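Local coordinates for protein Myo-inositol dehydrogenase (Corynebacterium glutamicum, PDB 3EUW) that probably oxidises myo-inositol at its 2-hydroxyl with NAD+ as hydride acceptor, as a tetrameric member of the Gfo/Idh/MocA oxidoreductase family, at residues N254-T259 against D272-F277; E147-I152 against E223-V228; N124-P129 against F303-E308; P156-K161 against Q202-F207; A133-V138 against A182-P187. One frame throughout, in Å; residues are numbered along the deposited sequence.

Interactions 2 and 5 form one unit: their centres lie 12 Å apart, and F185 on helix 169-185 packs against L149 on strand 146-154, so helices 129-139 and 169-185 rest on the mixed sheet that holds interaction 2. Interaction 3, its centre 11 Å from that of interaction 5, joins the chain that leaves the last Rossmann strand, 119-121, to the start of helix 307-326. Interactions 1 and 4 are surface contacts, centres 24 Å apart, touching where N276 meets P156. Along the chain interaction 4 lies within the span of interaction 2, both interleave with interaction 5, interaction 1 follows, and interaction 3 encloses all. Interactions 1, 2 and 5 also touch other subunits of the tetramer.

Interaction 1 (N254-T259 against D272-F277)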
# COMPACT_ATOMS: atom_id res chain seq x y z
N ASN A 254 -3.99 -6.29 7.58
CA ASN A 254 -5.08 -6.07 8.51
C ASN A 254 -6.23 -5.47 7.73
O ASN A 254 -6.06 -5.05 6.59
CB ASN A 254 -4.64 -5.13 9.63
CG ASN A 254 -3.89 -5.86 10.73
OD1 ASN A 254 -4.40 -6.83 11.29
ND2 ASN A 254 -2.69 -5.39 11.05
N ILE A 255 -7.41 -5.42 8.35
CA ILE A 255 -8.58 -4.86 7.69
C ILE A 255 -9.07 -3.60 8.39
O ILE A 255 -9.08 -3.51 9.61
CB ILE A 255 -9.74 -5.91 7.65
CG1 ILE A 255 -9.27 -7.17 6.90
CG2 ILE A 255 -10.96 -5.31 6.96
CD1 ILE A 255 -10.35 -8.24 6.73
N ARG A 256 -9.49 -2.64 7.57
CA ARG A 256 -9.98 -1.36 8.04
C ARG A 256 -11.45 -1.21 7.63
O ARG A 256 -11.91 -1.89 6.71
CB ARG A 256 -9.14 -0.23 7.42
CG ARG A 256 -7.69 -0.25 7.89
CD ARG A 256 -6.77 0.57 6.99
NE ARG A 256 -6.29 -0.22 5.86
CZ ARG A 256 -6.56 0.03 4.58
NH1 ARG A 256 -7.31 1.07 4.24
NH2 ARG A 256 -6.07 -0.76 3.63
N PRO A 257 -12.20 -0.31 8.29
CA PRO A 257 -13.62 -0.12 7.95
C PRO A 257 -13.88 0.55 6.59
O PRO A 257 -14.96 0.39 6.02
CB PRO A 257 -14.17 0.69 9.13
CG PRO A 257 -12.98 1.50 9.56
CD PRO A 257 -11.82 0.52 9.46
N THR A 258 -12.91 1.31 6.09
CA THR A 258 -13.05 2.00 4.80
C THR A 258 -11.70 1.96 4.09
O THR A 258 -10.68 1.69 4.72
CB THR A 258 -13.45 3.50 4.95
OG1 THR A 258 -12.31 4.25 5.38
CG2 THR A 258 -14.57 3.68 5.97
N THR A 259 -11.70 2.25 2.79
CA THR A 259 -10.46 2.27 2.02
C THR A 259 -9.91 3.70 1.94
O THR A 259 -9.09 4.01 1.08
CB THR A 259 -10.67 1.78 0.57
OG1 THR A 259 -11.65 2.62 -0.07
CG2 THR A 259 -11.15 0.34 0.55
N ASP A 272 -7.45 4.38 8.07
CA ASP A 272 -8.16 4.28 9.34
C ASP A 272 -7.45 3.30 10.27
O ASP A 272 -6.67 2.45 9.82
CB ASP A 272 -9.59 3.72 9.19
CG ASP A 272 -10.40 4.37 8.09
OD1 ASP A 272 -10.33 5.60 7.90
OD2 ASP A 272 -11.15 3.62 7.42
N PRO A 273 -7.69 3.44 11.58
CA PRO A 273 -7.07 2.51 12.52
C PRO A 273 -7.77 1.21 12.08
O PRO A 273 -8.87 1.26 11.52
CB PRO A 273 -7.58 3.00 13.87
CG PRO A 273 -7.71 4.48 13.66
CD PRO A 273 -8.33 4.56 12.29
N ILE A 274 -7.16 0.06 12.31
CA ILE A 274 -7.79 -1.18 11.88
C ILE A 274 -8.91 -1.58 12.84
O ILE A 274 -9.03 -1.01 13.92
CB ILE A 274 -6.75 -2.29 11.77
CG1 ILE A 274 -6.19 -2.64 13.16
CG2 ILE A 274 -5.64 -1.82 10.84
CD1 ILE A 274 -5.20 -3.82 13.16
N PHE A 275 -9.72 -2.56 12.46
CA PHE A 275 -10.80 -3.00 13.33
C PHE A 275 -10.31 -3.26 14.75
O PHE A 275 -9.25 -3.87 14.96
CB PHE A 275 -11.50 -4.24 12.78
CG PHE A 275 -12.50 -3.93 11.71
CD1 PHE A 275 -13.47 -2.96 11.92
CD2 PHE A 275 -12.49 -4.63 10.50
CE1 PHE A 275 -14.42 -2.67 10.94
CE2 PHE A 275 -13.43 -4.35 9.52
CZ PHE A 275 -14.39 -3.37 9.73
N ASN A 276 -11.09 -2.80 15.72
CA ASN A 276 -10.75 -2.91 17.13
C ASN A 276 -11.37 -4.11 17.84
O ASN A 276 -10.85 -4.56 18.85
CB ASN A 276 -11.18 -1.64 17.86
CG ASN A 276 -10.63 -1.58 19.27
OD1 ASN A 276 -9.48 -1.20 19.48
ND2 ASN A 276 -11.45 -1.98 20.25
N PHE A 277 -12.48 -4.61 17.31
CA PHE A 277 -13.18 -5.72 17.94
C PHE A 277 -13.15 -6.99 17.09
O PHE A 277 -13.33 -6.95 15.87
CB PHE A 277 -14.62 -5.31 18.24
CG PHE A 277 -14.72 -4.09 19.11
CD1 PHE A 277 -14.32 -4.13 20.44
CD2 PHE A 277 -15.21 -2.89 18.59
CE1 PHE A 277 -14.40 -2.99 21.26
CE2 PHE A 277 -15.29 -1.74 19.39
CZ PHE A 277 -14.89 -1.80 20.73
O HOH W 1 -8.54 3.37 5.45
O HOH W 2 -12.42 6.62 6.82
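F275 lays one face of its ring against the R256-P257 peptide, with P257 N 4.0 Å above the ring plane and displaced toward the rim. Aliphatic groups touch the ring as well: I255 CG2 comes 3.7 Å from F275 CE2, and P257 CB sits by CE1. A backbone bond accompanies this overlap: F275 N donates to I255 O over 3.1 Å, nearly straight (167° at the hydrogen). Alongside, CD1 of I274 reaches the amide carbon CG of N254 at 3.4 Å; that amide is held by Q239 and D238. At the other end OG1 of T258 is modelled as a donor to D272 OD2, but so close that the detail is doubtful, and T258 N adds a weak bond to the same oxygen. One water takes hydrogens from R256 NH1 and D272 N and gives one to T258 O, 2.8 Å away. A second donates to both T258 OG1 and D272 OD1, the latter at 2.6 Å. D272 OD1 also has a long, weak ion pair with R137 of the second subunit. The chemistry thus divides between an aromatic-aliphatic end and a hydrated carboxylate end, where the second water's hydrogen and the weak bond from T258 N would probably favour an ionised D272.

Interaction 2 (E147-I152 against E223-V228); sequences EQLVII and ELINIV
L149 O accepts the backbone N-H of N226 at 2.7 Å, nearly straight at the hydrogen (167°), and CA of I225 also approaches this oxygen, at 3.4 Å, in a CA-H...O contact. The same pattern recurs two residues on, where I151 O receives V228 N at 2.7 Å, and two residues back, where E147 O receives L224 N. In the reverse direction L149 N donates to L224 O and I151 N to N226 O. These five bonds join adjacent parallel strands, their short axes only 9° apart. L149 and I225 lie side by side on the face covered by helix 169-185, CB of L149 being 4.1 Å from CG1 of I225; I151 and I227 continue that apolar face. On the opposite face I152 CG1 rests 4.1 Å from V228 CB, the two chains pointing the same way. This second face meets the fourth subunit: the extended Q148 side chain bonds there to R154 and N229 O. At the strand's start E147 and Q148 both face F244, a classic beta bulge, and the carboxylate of E147 bonds to H232 of the fourth subunit. The inward-facing peptide groups thus satisfy one another, V150 and I225 bond to the flanking strands, and one face packs against a helix while the other bonds across the subunit interface.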
# COMPACT_ATOMS: atom_id res chain seq x y z
N GLU A 147 8.14 -22.95 4.40
CA GLU A 147 9.33 -22.98 5.24
C GLU A 147 9.20 -22.19 6.54
O GLU A 147 9.74 -22.59 7.57
CB GLU A 147 10.53 -22.49 4.43
CG GLU A 147 10.80 -23.33 3.18
CD GLU A 147 11.88 -22.75 2.29
OE1 GLU A 147 12.31 -21.59 2.52
OE2 GLU A 147 12.31 -23.45 1.34
N GLN A 148 8.47 -21.08 6.49
CA GLN A 148 8.28 -20.24 7.66
C GLN A 148 6.86 -19.71 7.69
O GLN A 148 6.26 -19.45 6.64
CB GLN A 148 9.24 -19.05 7.63
CG GLN A 148 10.67 -19.41 7.34
CD GLN A 148 11.60 -18.23 7.45
OE1 GLN A 148 11.26 -17.11 7.06
NE2 GLN A 148 12.79 -18.47 7.96
N LEU A 149 6.33 -19.54 8.89
CA LEU A 149 4.98 -19.03 9.09
C LEU A 149 5.11 -18.02 10.23
O LEU A 149 5.44 -18.38 11.35
CB LEU A 149 4.03 -20.17 9.47
CG LEU A 149 2.54 -19.84 9.52
CD1 LEU A 149 2.05 -19.38 8.15
CD2 LEU A 149 1.77 -21.07 9.96
N VAL A 150 4.87 -16.75 9.92
CA VAL A 150 5.00 -15.70 10.92
C VAL A 150 3.65 -15.11 11.24
O VAL A 150 2.95 -14.61 10.37
CB VAL A 150 5.94 -14.59 10.42
CG1 VAL A 150 6.12 -13.54 11.51
CG2 VAL A 150 7.28 -15.20 10.02
N ILE A 151 3.27 -15.20 12.51
CA ILE A 151 1.98 -14.72 12.95
C ILE A 151 2.13 -13.63 13.99
O ILE A 151 2.89 -13.77 14.94
CB ILE A 151 1.15 -15.89 13.53
CG1 ILE A 151 1.06 -17.01 12.47
CG2 ILE A 151 -0.24 -15.42 13.93
CD1 ILE A 151 0.35 -18.28 12.93
N ILE A 152 1.42 -12.53 13.79
CA ILE A 152 1.47 -11.43 14.73
C ILE A 152 0.07 -11.05 15.15
O ILE A 152 -0.71 -10.51 14.36
CB ILE A 152 2.17 -10.20 14.12
CG1 ILE A 152 3.61 -10.56 13.75
CG2 ILE A 152 2.13 -9.03 15.11
CD1 ILE A 152 4.41 -9.45 13.08
N GLU A 223 10.00 -26.94 9.24
CA GLU A 223 9.28 -25.68 9.13
C GLU A 223 9.41 -24.94 10.46
O GLU A 223 9.46 -25.57 11.53
CB GLU A 223 7.79 -25.91 8.84
CG GLU A 223 7.51 -26.77 7.63
CD GLU A 223 7.23 -28.22 8.00
OE1 GLU A 223 7.84 -28.72 8.97
OE2 GLU A 223 6.41 -28.85 7.31
N LEU A 224 9.48 -23.62 10.40
CA LEU A 224 9.57 -22.80 11.61
C LEU A 224 8.36 -21.90 11.67
O LEU A 224 8.12 -21.09 10.77
CB LEU A 224 10.85 -21.95 11.61
CG LEU A 224 12.16 -22.75 11.71
CD1 LEU A 224 13.35 -21.80 11.67
CD2 LEU A 224 12.16 -23.58 13.02
N ILE A 225 7.56 -22.06 12.72
CA ILE A 225 6.38 -21.24 12.90
C ILE A 225 6.72 -20.26 14.03
O ILE A 225 7.06 -20.67 15.14
CB ILE A 225 5.16 -22.08 13.31
CG1 ILE A 225 4.81 -23.09 12.20
CG2 ILE A 225 3.97 -21.17 13.52
CD1 ILE A 225 5.67 -24.32 12.20
N ASN A 226 6.63 -18.97 13.74
CA ASN A 226 6.97 -17.94 14.71
C ASN A 226 5.75 -17.08 15.04
O ASN A 226 5.18 -16.41 14.17
CB ASN A 226 8.12 -17.10 14.15
CG ASN A 226 8.65 -16.09 15.13
OD1 ASN A 226 9.09 -16.43 16.23
ND2 ASN A 226 8.63 -14.83 14.73
N ILE A 227 5.35 -17.10 16.30
CA ILE A 227 4.18 -16.36 16.76
C ILE A 227 4.53 -15.24 17.72
O ILE A 227 5.25 -15.45 18.70
CB ILE A 227 3.18 -17.31 17.46
CG1 ILE A 227 2.78 -18.44 16.51
CG2 ILE A 227 1.95 -16.54 17.92
CD1 ILE A 227 1.96 -19.55 17.17
N VAL A 228 4.02 -14.04 17.42
CA VAL A 228 4.23 -12.86 18.24
C VAL A 228 2.89 -12.35 18.81
O VAL A 228 1.95 -12.07 18.07
CB VAL A 228 4.91 -11.71 17.43
CG1 VAL A 228 5.10 -10.48 18.33
CG2 VAL A 228 6.27 -12.18 16.87

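Interaction 3 (N124-P129 against F303-E308)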
# COMPACT_ATOMS: atom_id res chain seq x y z
N ASN A 124 -12.50 -20.02 14.66
CA ASN A 124 -13.02 -19.20 13.58
C ASN A 124 -12.02 -18.59 12.62
O ASN A 124 -12.37 -18.31 11.47
CB ASN A 124 -13.90 -18.08 14.17
CG ASN A 124 -13.12 -17.16 15.09
OD1 ASN A 124 -12.76 -17.54 16.21
ND2 ASN A 124 -12.84 -15.95 14.62
N ARG A 125 -10.79 -18.39 13.07
CA ARG A 125 -9.80 -17.77 12.18
C ARG A 125 -9.51 -18.61 10.94
O ARG A 125 -9.13 -18.05 9.90
CB ARG A 125 -8.52 -17.43 12.94
CG ARG A 125 -8.73 -16.40 14.06
CD ARG A 125 -7.47 -16.15 14.87
NE ARG A 125 -7.74 -15.39 16.08
CZ ARG A 125 -6.82 -14.88 16.89
NH1 ARG A 125 -5.53 -15.02 16.62
NH2 ARG A 125 -7.19 -14.21 17.97
N ARG A 126 -9.68 -19.92 11.01
CA ARG A 126 -9.44 -20.75 9.83
C ARG A 126 -10.44 -20.38 8.74
O ARG A 126 -10.18 -20.59 7.55
CB ARG A 126 -9.63 -22.24 10.13
CG ARG A 126 -8.72 -22.82 11.18
CD ARG A 126 -8.69 -24.33 11.04
NE ARG A 126 -7.82 -24.96 12.02
CZ ARG A 126 -7.39 -26.21 11.94
NH1 ARG A 126 -7.76 -26.98 10.91
NH2 ARG A 126 -6.57 -26.69 12.86
N PHE A 127 -11.58 -19.83 9.15
CA PHE A 127 -12.64 -19.49 8.21
C PHE A 127 -12.57 -18.07 7.68
O PHE A 127 -13.45 -17.62 6.95
CB PHE A 127 -14.00 -19.79 8.85
CG PHE A 127 -14.15 -21.24 9.24
CD1 PHE A 127 -14.60 -22.18 8.31
CD2 PHE A 127 -13.76 -21.68 10.50
CE1 PHE A 127 -14.65 -23.54 8.64
CE2 PHE A 127 -13.81 -23.03 10.84
CZ PHE A 127 -14.25 -23.96 9.91
N ASP A 128 -11.52 -17.35 8.05
CA ASP A 128 -11.32 -16.00 7.56
C ASP A 128 -10.97 -16.11 6.07
O ASP A 128 -10.07 -16.86 5.71
CB ASP A 128 -10.17 -15.31 8.28
CG ASP A 128 -9.90 -13.92 7.74
OD1 ASP A 128 -10.84 -13.09 7.79
OD2 ASP A 128 -8.78 -13.65 7.27
N PRO A 129 -11.67 -15.36 5.20
CA PRO A 129 -11.36 -15.45 3.77
C PRO A 129 -9.87 -15.30 3.45
O PRO A 129 -9.30 -16.14 2.74
CB PRO A 129 -12.21 -14.33 3.15
CG PRO A 129 -13.42 -14.30 4.05
CD PRO A 129 -12.83 -14.48 5.45
N PHE A 303 -16.32 -33.16 11.41
CA PHE A 303 -16.08 -31.72 11.41
C PHE A 303 -14.60 -31.35 11.36
O PHE A 303 -13.73 -32.16 11.66
CB PHE A 303 -16.69 -31.08 12.66
CG PHE A 303 -18.17 -31.16 12.72
CD1 PHE A 303 -18.96 -30.42 11.84
CD2 PHE A 303 -18.80 -31.97 13.65
CE1 PHE A 303 -20.35 -30.48 11.91
CE2 PHE A 303 -20.19 -32.03 13.72
CZ PHE A 303 -20.96 -31.28 12.85
N SER A 304 -14.36 -30.10 11.00
CA SER A 304 -13.01 -29.56 10.94
C SER A 304 -13.10 -28.05 11.13
O SER A 304 -13.78 -27.37 10.38
CB SER A 304 -12.35 -29.87 9.60
OG SER A 304 -11.05 -29.33 9.56
N PRO A 305 -12.45 -27.51 12.17
CA PRO A 305 -11.60 -28.17 13.17
C PRO A 305 -12.39 -29.20 13.99
O PRO A 305 -13.58 -29.01 14.27
CB PRO A 305 -11.15 -27.01 14.06
CG PRO A 305 -11.20 -25.83 13.14
CD PRO A 305 -12.49 -26.06 12.41
N ASN A 306 -11.71 -30.28 14.38
CA ASN A 306 -12.35 -31.33 15.17
C ASN A 306 -11.94 -31.30 16.64
O ASN A 306 -11.14 -30.46 17.08
CB ASN A 306 -12.02 -32.71 14.59
CG ASN A 306 -10.54 -33.03 14.61
OD1 ASN A 306 -9.84 -32.76 15.59
ND2 ASN A 306 -10.06 -33.63 13.53
N PHE A 307 -12.49 -32.25 17.39
CA PHE A 307 -12.21 -32.37 18.81
C PHE A 307 -10.70 -32.44 19.05
O PHE A 307 -10.16 -31.75 19.91
CB PHE A 307 -12.87 -33.64 19.35
CG PHE A 307 -12.78 -33.79 20.84
CD1 PHE A 307 -13.77 -33.25 21.66
CD2 PHE A 307 -11.72 -34.48 21.43
CE1 PHE A 307 -13.70 -33.40 23.05
CE2 PHE A 307 -11.64 -34.63 22.81
CZ PHE A 307 -12.64 -34.09 23.63
N GLU A 308 -10.03 -33.26 18.25
CA GLU A 308 -8.59 -33.46 18.36
C GLU A 308 -7.80 -32.16 18.19
O GLU A 308 -6.80 -31.96 18.85
CB GLU A 308 -8.13 -34.49 17.32
CG GLU A 308 -6.86 -35.22 17.70
CD GLU A 308 -6.95 -35.85 19.07
OE1 GLU A 308 -7.95 -36.56 19.36
OE2 GLU A 308 -6.02 -35.66 19.87
O HOH W 3 -10.13 -26.74 9.03
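This is a small, partly buried packing contact, joined by a water bridge, between the 3-10 turn that follows Rossmann strand 119-121 and the residues leading into helix 307-326. P305, preceded by a cis peptide bond, fits between two side chains. Its CG lies over one face of the R126 guanidinium and 3.6 Å from CD of R126, as the two side chains slide past each other in opposite directions. F127 meets the proline tip to tip: its ring edge offers CE2 to P305 CD at 3.7 Å, and CZ comes 3.5 Å from S304 O in the ring plane. R126 is extended from CG to NE (chi3 180°); its NH1 donates to a water at 3.0 Å, which is hydrogen-bonded to S304 OG 2.8 Å away. NH2 of R126 forms a salt bridge with D180 on helix 169-185. D128 and N306 cap the helices that follow the two segments. The fold is that of Gfo/Idh/MocA enzymes, and the contact lies at the passage from its Rossmann domain to its sheet domain.

Interaction 4 (P156-K161 against Q202-F207)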
# COMPACT_ATOMS: atom_id res chain seq x y z
N PRO A 156 -6.18 -5.32 21.37
CA PRO A 156 -6.27 -3.88 21.58
C PRO A 156 -5.91 -3.54 23.02
O PRO A 156 -5.16 -2.60 23.27
CB PRO A 156 -7.74 -3.57 21.28
CG PRO A 156 -8.07 -4.58 20.22
CD PRO A 156 -7.41 -5.84 20.74
N ALA A 157 -6.44 -4.31 23.97
CA ALA A 157 -6.17 -4.08 25.39
C ALA A 157 -6.45 -5.33 26.23
O ALA A 157 -7.08 -6.27 25.77
CB ALA A 157 -7.03 -2.91 25.92
N PRO A 158 -5.97 -5.35 27.49
CA PRO A 158 -6.22 -6.52 28.33
C PRO A 158 -7.71 -6.64 28.63
O PRO A 158 -8.43 -5.64 28.70
CB PRO A 158 -5.43 -6.20 29.60
CG PRO A 158 -4.31 -5.32 29.11
CD PRO A 158 -5.03 -4.42 28.13
N ALA A 159 -8.19 -7.87 28.80
CA ALA A 159 -9.59 -8.10 29.12
C ALA A 159 -9.82 -7.61 30.56
O ALA A 159 -8.88 -7.18 31.23
CB ALA A 159 -9.92 -9.58 29.00
N PRO A 160 -11.07 -7.65 31.04
CA PRO A 160 -11.32 -7.20 32.41
C PRO A 160 -10.66 -8.14 33.42
O PRO A 160 -10.47 -9.32 33.14
CB PRO A 160 -12.84 -7.21 32.51
CG PRO A 160 -13.27 -6.95 31.09
CD PRO A 160 -12.33 -7.83 30.31
N LYS A 161 -10.32 -7.61 34.59
CA LYS A 161 -9.67 -8.41 35.62
C LYS A 161 -10.30 -9.79 35.86
O LYS A 161 -9.60 -10.81 35.79
CB LYS A 161 -9.60 -7.62 36.92
CG LYS A 161 -8.92 -8.35 38.08
CD LYS A 161 -8.66 -7.44 39.27
CE LYS A 161 -7.61 -6.39 38.94
NZ LYS A 161 -7.14 -5.64 40.15
N GLN A 202 0.32 -3.95 35.01
CA GLN A 202 0.49 -4.29 36.43
C GLN A 202 -0.52 -5.40 36.75
O GLN A 202 -0.27 -6.31 37.54
CB GLN A 202 0.19 -3.08 37.33
CG GLN A 202 1.11 -1.87 37.18
CD GLN A 202 0.84 -1.06 35.93
OE1 GLN A 202 -0.26 -1.10 35.37
NE2 GLN A 202 1.83 -0.30 35.48
N GLU A 203 -1.69 -5.29 36.13
CA GLU A 203 -2.77 -6.24 36.30
C GLU A 203 -2.40 -7.66 35.84
O GLU A 203 -2.63 -8.63 36.57
CB GLU A 203 -3.97 -5.74 35.51
CG GLU A 203 -5.20 -6.59 35.57
CD GLU A 203 -6.35 -5.93 34.85
OE1 GLU A 203 -6.16 -5.51 33.68
OE2 GLU A 203 -7.45 -5.83 35.45
N ILE A 204 -1.84 -7.78 34.64
CA ILE A 204 -1.44 -9.09 34.13
C ILE A 204 -0.30 -9.66 34.98
O ILE A 204 -0.27 -10.86 35.25
CB ILE A 204 -1.02 -9.00 32.63
CG1 ILE A 204 -2.26 -8.72 31.78
CG2 ILE A 204 -0.30 -10.28 32.17
CD1 ILE A 204 -1.95 -8.45 30.32
N ALA A 205 0.61 -8.80 35.40
CA ALA A 205 1.72 -9.22 36.25
C ALA A 205 1.18 -9.70 37.61
O ALA A 205 1.74 -10.59 38.25
CB ALA A 205 2.70 -8.04 36.44
N GLU A 206 0.09 -9.09 38.05
CA GLU A 206 -0.54 -9.44 39.31
C GLU A 206 -1.02 -10.91 39.32
O GLU A 206 -1.02 -11.57 40.36
CB GLU A 206 -1.72 -8.49 39.57
CG GLU A 206 -2.78 -9.00 40.54
CD GLU A 206 -3.94 -8.02 40.74
OE1 GLU A 206 -4.45 -7.47 39.74
OE2 GLU A 206 -4.36 -7.80 41.90
N PHE A 207 -1.41 -11.40 38.15
CA PHE A 207 -1.89 -12.77 38.02
C PHE A 207 -0.82 -13.76 37.57
O PHE A 207 -1.14 -14.88 37.16
CB PHE A 207 -3.05 -12.82 37.03
CG PHE A 207 -4.33 -12.24 37.56
CD1 PHE A 207 -5.01 -12.87 38.60
CD2 PHE A 207 -4.84 -11.06 37.03
CE1 PHE A 207 -6.19 -12.32 39.11
CE2 PHE A 207 -6.01 -10.51 37.53
CZ PHE A 207 -6.69 -11.14 38.57
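The ring of F207 is met at its edge by K161, whose CG lies close to the ring plane and 3.6 Å from CZ; CE2 is almost as near, and the two side chains cross at about a right angle. The other flat groups here are carboxylates. That of E203 turns OE2 toward the start of the lysine side chain, 3.2 Å from K161 CB, whereas E206 receives its end: K161 NZ and E206 OE1 form a salt bridge at 3.3 Å, with a hydrogen bond that is weak. The lysine CG is anti to the backbone N (chi1 -180°), which sets it at the ring edge, and the bend at chi3 (-67°) places CE 3.5 Å from E203 OE2. NZ itself stays 4.7 Å from E203 OE2, so any influence of E203 on the ammonium is probably electrostatic at longer range. Farther along the segment, P158 CG touches CD1 of I204 at 4.1 Å, a further apolar touch. I164 and A165 of helix 161-166 pack beside F207. No other chain of the assembly reaches these segments, though K161, E203 and E206 touch a crystal neighbour. The contact belongs to the surface of the sheet domain, where the short helix 202-206, following strand 189-197, packs against the entry to helix 161-166, with P160 at the N-cap.

Interaction 5 (A133-V138 against A182-P187)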
# COMPACT_ATOMS: atom_id res chain seq x y z
N ALA A 133 -7.68 -18.37 2.31
CA ALA A 133 -7.14 -18.30 0.96
C ALA A 133 -5.64 -18.65 0.98
O ALA A 133 -5.17 -19.48 0.19
CB ALA A 133 -7.33 -16.90 0.40
N ILE A 134 -4.91 -18.03 1.90
CA ILE A 134 -3.49 -18.30 2.04
C ILE A 134 -3.22 -19.78 2.29
O ILE A 134 -2.29 -20.35 1.72
CB ILE A 134 -2.88 -17.48 3.20
CG1 ILE A 134 -3.01 -15.99 2.89
CG2 ILE A 134 -1.41 -17.87 3.41
CD1 ILE A 134 -2.45 -15.08 4.00
N ASN A 135 -4.02 -20.40 3.14
CA ASN A 135 -3.83 -21.82 3.44
C ASN A 135 -4.03 -22.70 2.20
O ASN A 135 -3.22 -23.57 1.91
CB ASN A 135 -4.79 -22.26 4.55
CG ASN A 135 -4.56 -23.69 4.97
OD1 ASN A 135 -5.05 -24.62 4.32
ND2 ASN A 135 -3.80 -23.89 6.04
N ALA A 136 -5.11 -22.44 1.47
CA ALA A 136 -5.45 -23.18 0.25
C ALA A 136 -4.44 -22.95 -0.87
O ALA A 136 -4.10 -23.86 -1.62
CB ALA A 136 -6.84 -22.79 -0.23
N ARG A 137 -3.97 -21.71 -1.00
CA ARG A 137 -3.03 -21.39 -2.05
C ARG A 137 -1.67 -22.01 -1.73
O ARG A 137 -0.96 -22.46 -2.62
CB ARG A 137 -2.95 -19.88 -2.26
CG ARG A 137 -4.28 -19.29 -2.74
CD ARG A 137 -4.27 -17.77 -2.79
NE ARG A 137 -3.31 -17.24 -3.75
CZ ARG A 137 -3.09 -15.95 -3.97
NH1 ARG A 137 -3.78 -15.03 -3.30
NH2 ARG A 137 -2.19 -15.57 -4.87
N VAL A 138 -1.32 -22.04 -0.44
CA VAL A 138 -0.06 -22.66 -0.05
C VAL A 138 -0.15 -24.16 -0.36
O VAL A 138 0.78 -24.74 -0.93
CB VAL A 138 0.24 -22.46 1.47
CG1 VAL A 138 1.36 -23.40 1.91
CG2 VAL A 138 0.66 -21.00 1.73
N ALA A 182 -1.41 -22.30 13.32
CA ALA A 182 -0.16 -22.91 12.96
C ALA A 182 -0.38 -24.35 12.48
O ALA A 182 0.15 -24.73 11.44
CB ALA A 182 0.79 -22.87 14.14
N ARG A 183 -1.16 -25.14 13.22
CA ARG A 183 -1.42 -26.52 12.83
C ARG A 183 -2.25 -26.61 11.55
O ARG A 183 -2.19 -27.60 10.83
CB ARG A 183 -2.13 -27.30 13.95
CG ARG A 183 -1.20 -27.64 15.11
CD ARG A 183 -1.77 -28.74 16.00
NE ARG A 183 -2.01 -29.96 15.24
CZ ARG A 183 -3.20 -30.41 14.89
NH1 ARG A 183 -4.30 -29.75 15.24
NH2 ARG A 183 -3.30 -31.52 14.16
N PHE A 184 -3.01 -25.56 11.27
CA PHE A 184 -3.83 -25.50 10.06
C PHE A 184 -2.88 -25.58 8.88
O PHE A 184 -3.20 -26.17 7.84
CB PHE A 184 -4.61 -24.18 10.05
CG PHE A 184 -5.58 -24.03 8.89
CD1 PHE A 184 -6.11 -25.15 8.24
CD2 PHE A 184 -6.04 -22.77 8.52
CE1 PHE A 184 -7.08 -25.01 7.25
CE2 PHE A 184 -7.02 -22.62 7.52
CZ PHE A 184 -7.53 -23.75 6.89
N PHE A 185 -1.69 -25.00 9.05
CA PHE A 185 -0.67 -24.98 8.02
C PHE A 185 0.30 -26.15 8.12
O PHE A 185 0.66 -26.76 7.12
CB PHE A 185 0.13 -23.66 8.07
CG PHE A 185 -0.54 -22.52 7.34
CD1 PHE A 185 -0.25 -22.25 6.01
CD2 PHE A 185 -1.51 -21.75 7.98
CE1 PHE A 185 -0.91 -21.22 5.33
CE2 PHE A 185 -2.17 -20.73 7.30
CZ PHE A 185 -1.87 -20.46 5.98
N VAL A 186 0.73 -26.45 9.35
CA VAL A 186 1.68 -27.53 9.61
C VAL A 186 1.13 -28.36 10.77
O VAL A 186 1.42 -28.09 11.93
CB VAL A 186 3.05 -26.96 10.00
CG1 VAL A 186 4.05 -28.09 10.19
CG2 VAL A 186 3.53 -25.98 8.93
N PRO A 187 0.32 -29.38 10.45
CA PRO A 187 -0.32 -30.28 11.41
C PRO A 187 0.62 -30.94 12.40
O PRO A 187 0.30 -31.09 13.58
CB PRO A 187 -1.00 -31.33 10.52
CG PRO A 187 -1.22 -30.61 9.23
CD PRO A 187 0.04 -29.82 9.07
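N135 lies between the faces of two phenylalanine rings, starting with CB, which stands over the face of F184 in a CH-pi contact, 4.1 Å from the ring centroid, and 3.7 Å from F185 CZ. Its CG, anti to the backbone N (chi1 -176°), comes 3.5 Å from F184 CZ, and OD1 lies 3.6 Å from F184 CE1. The amide plane is only 10° from that of the F184 ring, a stacked pair. At the tip, ND2 sits over the centres of both rings, 3.3 Å above the plane of F184 and 3.6 Å above that of F185, and donates to F184 O at 3.0 Å. The carbonyl is approached from above its plane, 72° out of it. F185 is bordered at its edge by I134 CG2 and by V138 CG2, which lies 3.9 Å from CE1. Beyond, F185 packs on L149 and L241, and I134 on L250. An asparagine amide between aromatic faces here joins helices 129-139 and 169-185, the helical layer packed on the mixed sheet of the Gfo/Idh/MocA C-terminal domain.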